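Local coordinates for protein DELTA1-pyrroline-2-carboxylate reductase (Thermococcus litoralis DSM 5473, PDB 6T3E) that catalyses the NAD(P)H-dependent reduction of delta1-pyrroline-2-carboxylate to L-proline, a reaction probably belonging to L-hydroxyproline metabolism, at residues B[260-271]-B[288-298]. Residues are numbered along the deposited sequence; the frame is centred on the assembly and turned at random.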
loop_
_atom_site.group_PDB
_atom_site.type_symbol
_atom_site.label_atom_id
_atom_site.label_comp_id
_atom_site.label_asym_id
_atom_site.label_seq_id
_atom_site.Cartn_x
_atom_site.Cartn_y
_atom_site.Cartn_z
ATOM N N VAL B 260 -13.326 25.197 14.276
ATOM C CA VAL B 260 -14.115 24.148 13.641
ATOM C C VAL B 260 -15.602 24.359 13.906
ATOM O O VAL B 260 -16.419 24.343 12.978
ATOM C CB VAL B 260 -13.645 22.757 14.107
ATOM C CG1 VAL B 260 -14.336 21.667 13.309
ATOM C CG2 VAL B 260 -12.134 22.632 13.970
ATOM N N ARG B 261 -15.972 24.578 15.173
ATOM C CA ARG B 261 -17.385 24.745 15.505
ATOM C C ARG B 261 -17.990 25.936 14.781
ATOM O O ARG B 261 -19.139 25.875 14.327
ATOM C CB ARG B 261 -17.575 24.908 17.013
ATOM C CG ARG B 261 -19.031 24.760 17.458
ATOM C CD ARG B 261 -19.386 25.693 18.608
ATOM N NE ARG B 261 -19.889 26.994 18.161
ATOM C CZ ARG B 261 -19.208 28.133 18.267
ATOM N NH1 ARG B 261 -17.997 28.123 18.803
ATOM N NH2 ARG B 261 -19.729 29.279 17.836
ATOM N N LYS B 262 -17.228 27.024 14.659
ATOM C CA LYS B 262 -17.743 28.273 14.111
ATOM C C LYS B 262 -18.018 28.200 12.610
ATOM O O LYS B 262 -18.756 29.044 12.090
ATOM C CB LYS B 262 -16.751 29.396 14.412
ATOM C CG LYS B 262 -17.223 30.779 14.078
ATOM C CD LYS B 262 -16.040 31.729 13.936
ATOM C CE LYS B 262 -15.515 32.180 15.285
ATOM N NZ LYS B 262 -16.039 33.537 15.644
ATOM N N SER B 263 -17.482 27.204 11.910
ATOM C CA SER B 263 -17.475 27.205 10.456
ATOM C C SER B 263 -18.451 26.187 9.884
ATOM O O SER B 263 -18.886 25.248 10.558
ATOM C CB SER B 263 -16.078 26.906 9.904
ATOM O OG SER B 263 -15.197 27.997 10.076
ATOM N N LYS B 264 -18.776 26.404 8.611
ATOM C CA LYS B 264 -19.478 25.425 7.790
ATOM C C LYS B 264 -18.433 24.450 7.266
ATOM O O LYS B 264 -17.616 24.809 6.412
ATOM C CB LYS B 264 -20.219 26.124 6.650
ATOM C CG LYS B 264 -21.333 25.301 6.020
ATOM C CD LYS B 264 -21.610 25.748 4.600
ATOM C CE LYS B 264 -23.091 25.862 4.336
ATOM N NZ LYS B 264 -23.357 26.344 2.960
ATOM N N LEU B 265 -18.463 23.219 7.778
ATOM C CA LEU B 265 -17.355 22.281 7.634
ATOM C C LEU B 265 -17.531 21.395 6.402
ATOM O O LEU B 265 -18.523 20.666 6.285
ATOM C CB LEU B 265 -17.233 21.438 8.903
ATOM C CG LEU B 265 -16.137 20.375 8.955
ATOM C CD1 LEU B 265 -14.789 20.990 8.626
ATOM C CD2 LEU B 265 -16.104 19.716 10.329
ATOM N N VAL B 266 -16.552 21.432 5.501
ATOM C CA VAL B 266 -16.478 20.521 4.363
ATOM C C VAL B 266 -15.177 19.739 4.474
ATOM O O VAL B 266 -14.120 20.319 4.747
ATOM C CB VAL B 266 -16.566 21.264 3.012
ATOM C CG1 VAL B 266 -16.312 20.304 1.860
ATOM C CG2 VAL B 266 -17.927 21.930 2.853
ATOM N N VAL B 267 -15.256 18.427 4.261
ATOM C CA VAL B 267 -14.114 17.535 4.398
ATOM C C VAL B 267 -13.819 16.904 3.046
ATOM O O VAL B 267 -14.709 16.765 2.202
ATOM C CB VAL B 267 -14.371 16.445 5.459
ATOM C CG1 VAL B 267 -14.678 17.087 6.812
ATOM C CG2 VAL B 267 -15.495 15.536 5.020
ATOM N N ASP B 268 -12.552 16.534 2.831
ATOM C CA ASP B 268 -12.209 15.828 1.600
ATOM C C ASP B 268 -12.882 14.464 1.559
ATOM O O ASP B 268 -13.469 14.079 0.546
ATOM C CB ASP B 268 -10.682 15.708 1.452
ATOM C CG ASP B 268 -10.015 15.069 2.648
ATOM O OD1 ASP B 268 -9.480 13.948 2.516
ATOM O OD2 ASP B 268 -10.028 15.689 3.733
ATOM N N SER B 269 -12.877 13.755 2.676
ATOM C CA SER B 269 -13.623 12.516 2.782
ATOM C C SER B 269 -13.945 12.306 4.254
ATOM O O SER B 269 -13.112 12.603 5.123
ATOM C CB SER B 269 -12.846 11.332 2.187
ATOM O OG SER B 269 -12.171 10.567 3.170
ATOM N N LYS B 270 -15.184 11.874 4.521
ATOM C CA LYS B 270 -15.603 11.626 5.896
ATOM C C LYS B 270 -14.801 10.484 6.501
ATOM O O LYS B 270 -14.321 10.579 7.639
ATOM C CB LYS B 270 -17.096 11.310 5.943
ATOM C CG LYS B 270 -17.934 12.401 6.558
ATOM C CD LYS B 270 -19.421 12.013 6.651
ATOM C CE LYS B 270 -20.182 12.261 5.338
ATOM N NZ LYS B 270 -21.665 12.040 5.444
ATOM N N GLU B 271 -14.589 9.423 5.722
ATOM C CA GLU B 271 -13.860 8.273 6.230
ATOM C C GLU B 271 -12.441 8.659 6.611
ATOM O O GLU B 271 -11.933 8.229 7.651
ATOM C CB GLU B 271 -13.860 7.162 5.181
ATOM C CG GLU B 271 -13.594 5.785 5.735
ATOM C CD GLU B 271 -13.602 4.722 4.656
ATOM O OE1 GLU B 271 -13.938 3.559 4.963
ATOM O OE2 GLU B 271 -13.260 5.054 3.500
ATOM N N VAL B 288 -17.819 19.639 21.598
ATOM C CA VAL B 288 -18.157 20.904 20.946
ATOM C C VAL B 288 -18.893 20.662 19.635
ATOM O O VAL B 288 -19.755 21.451 19.230
ATOM C CB VAL B 288 -16.891 21.750 20.728
ATOM C CG1 VAL B 288 -17.238 23.055 20.042
ATOM C CG2 VAL B 288 -16.215 22.030 22.049
ATOM N N ILE B 289 -18.544 19.593 18.932
ATOM C CA ILE B 289 -19.201 19.244 17.684
ATOM C C ILE B 289 -19.412 17.738 17.659
ATOM O O ILE B 289 -18.836 16.992 18.455
ATOM C CB ILE B 289 -18.388 19.713 16.459
ATOM C CG1 ILE B 289 -16.930 19.266 16.578
ATOM C CG2 ILE B 289 -18.467 21.226 16.315
ATOM C CD1 ILE B 289 -16.205 19.193 15.235
ATOM N N ASP B 290 -20.289 17.298 16.760
ATOM C CA ASP B 290 -20.533 15.882 16.532
ATOM C C ASP B 290 -20.374 15.603 15.044
ATOM O O ASP B 290 -20.046 16.496 14.258
ATOM C CB ASP B 290 -21.916 15.453 17.046
ATOM C CG ASP B 290 -23.060 16.208 16.382
ATOM O OD1 ASP B 290 -22.823 16.867 15.346
ATOM O OD2 ASP B 290 -24.197 16.149 16.907
ATOM N N GLU B 291 -20.635 14.350 14.660
ATOM C CA GLU B 291 -20.430 13.921 13.280
ATOM C C GLU B 291 -21.308 14.691 12.302
ATOM O O GLU B 291 -20.964 14.811 11.120
ATOM C CB GLU B 291 -20.699 12.423 13.163
ATOM C CG GLU B 291 -20.259 11.815 11.853
ATOM C CD GLU B 291 -20.291 10.301 11.885
ATOM O OE1 GLU B 291 -20.004 9.718 12.959
ATOM O OE2 GLU B 291 -20.598 9.700 10.831
ATOM N N GLY B 292 -22.454 15.190 12.767
ATOM C CA GLY B 292 -23.370 15.962 11.942
ATOM C C GLY B 292 -22.905 17.366 11.618
ATOM O O GLY B 292 -23.502 18.003 10.742
ATOM N N HIS B 293 -21.879 17.866 12.317
ATOM C CA HIS B 293 -21.326 19.189 12.036
ATOM C C HIS B 293 -20.654 19.257 10.667
ATOM O O HIS B 293 -20.440 20.361 10.153
ATOM C CB HIS B 293 -20.330 19.578 13.135
ATOM C CG HIS B 293 -19.846 20.989 13.038
ATOM N ND1 HIS B 293 -20.699 22.071 13.066
ATOM C CD2 HIS B 293 -18.598 21.496 12.905
ATOM C CE1 HIS B 293 -19.998 23.185 12.957
ATOM N NE2 HIS B 293 -18.721 22.864 12.859
ATOM N N ILE B 294 -20.319 18.108 10.081
ATOM C CA ILE B 294 -19.799 18.032 8.718
ATOM C C ILE B 294 -20.952 18.321 7.765
ATOM O O ILE B 294 -21.909 17.544 7.680
ATOM C CB ILE B 294 -19.172 16.661 8.426
ATOM C CG1 ILE B 294 -17.815 16.528 9.118
ATOM C CG2 ILE B 294 -19.039 16.436 6.916
ATOM C CD1 ILE B 294 -17.312 15.096 9.216
ATOM N N HIS B 295 -20.874 19.451 7.059
ATOM C CA HIS B 295 -21.939 19.811 6.128
ATOM C C HIS B 295 -21.974 18.859 4.943
ATOM O O HIS B 295 -23.034 18.339 4.581
ATOM C CB HIS B 295 -21.756 21.249 5.645
ATOM C CG HIS B 295 -22.578 21.589 4.439
ATOM N ND1 HIS B 295 -23.945 21.761 4.493
ATOM C CD2 HIS B 295 -22.225 21.799 3.148
ATOM C CE1 HIS B 295 -24.399 22.063 3.291
ATOM N NE2 HIS B 295 -23.376 22.094 2.456
ATOM N N ALA B 296 -20.819 18.601 4.339
ATOM C CA ALA B 296 -20.768 17.782 3.142
ATOM C C ALA B 296 -19.337 17.333 2.880
ATOM O O ALA B 296 -18.370 17.980 3.292
ATOM C CB ALA B 296 -21.310 18.546 1.929
ATOM N N GLU B 297 -19.227 16.222 2.163
ATOM C CA GLU B 297 -17.968 15.817 1.564
ATOM C C GLU B 297 -17.762 16.571 0.261
ATOM O O GLU B 297 -18.718 16.953 -0.418
ATOM C CB GLU B 297 -17.953 14.314 1.284
ATOM C CG GLU B 297 -18.078 13.434 2.509
ATOM C CD GLU B 297 -17.867 11.969 2.185
ATOM O OE1 GLU B 297 -16.736 11.469 2.368
ATOM O OE2 GLU B 297 -18.833 11.315 1.743
ATOM N N LEU B 298 -16.495 16.762 -0.102
ATOM C CA LEU B 298 -16.198 17.493 -1.325
ATOM C C LEU B 298 -16.830 16.826 -2.539
ATOM O O LEU B 298 -17.262 17.518 -3.466
ATOM C CB LEU B 298 -14.684 17.611 -1.510
ATOM C CG LEU B 298 -14.211 18.432 -2.711
ATOM C CD1 LEU B 298 -14.591 19.888 -2.547
ATOM C CD2 LEU B 298 -12.715 18.286 -2.922
#
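Val267 and Ala296 belong to neighbouring parallel strands, 264-267 and 294-297, the latter outermost in the eight-stranded parallel sheet of the Rossmann-type, dinucleotide-binding half of the chain. Two backbone bonds link the strands, His295 N giving to Leu265 O and Val267 N to Ala296 O; a third, from Leu298 N just past the edge strand, goes to Val267 O (2.9 Å). Leu317 and Lys319 hold the other edge of 264-267.

Side chains bond to main chain at both ends. His293 has CG anti to the backbone N (chi1 -172°), which carries the ring across to helix 257-262, where NE2 donates to Val260 O (2.7 Å). The oxygen lies almost in the imidazole plane, and Ser263 N reaches it from the opposite face of the carbonyl. At the far end, Glu297 OE1 accepts from Lys270 N (2.7 Å), in the first residue of helix 270-276; the bond is nearly straight (172°) and meets the oxygen on its anti side, 34° out of the carboxylate plane.

Among apolar contacts, Ile294 CG1 meets Leu265 CD2 (3.8 Å) and Val267 CG1, and its CD1 rests against Lys270 CG. Val288 CG1 and Ile289 CG2 pack on CB and CG of Arg261, whose guanidinium pairs with Glu258.

Lys264 CE makes a CH-pi contact over the His295 ring, 4.1 Å from its centroid. Lys264 NZ continues to Glu310 and Gly308 O, and His295 NE2 to Lys307 O.

The edge strand is thus fixed by more than its ladder: a histidine grips a carbonyl of one helix, and a carboxylate, probably stabilised by the helix dipole, the start of the next.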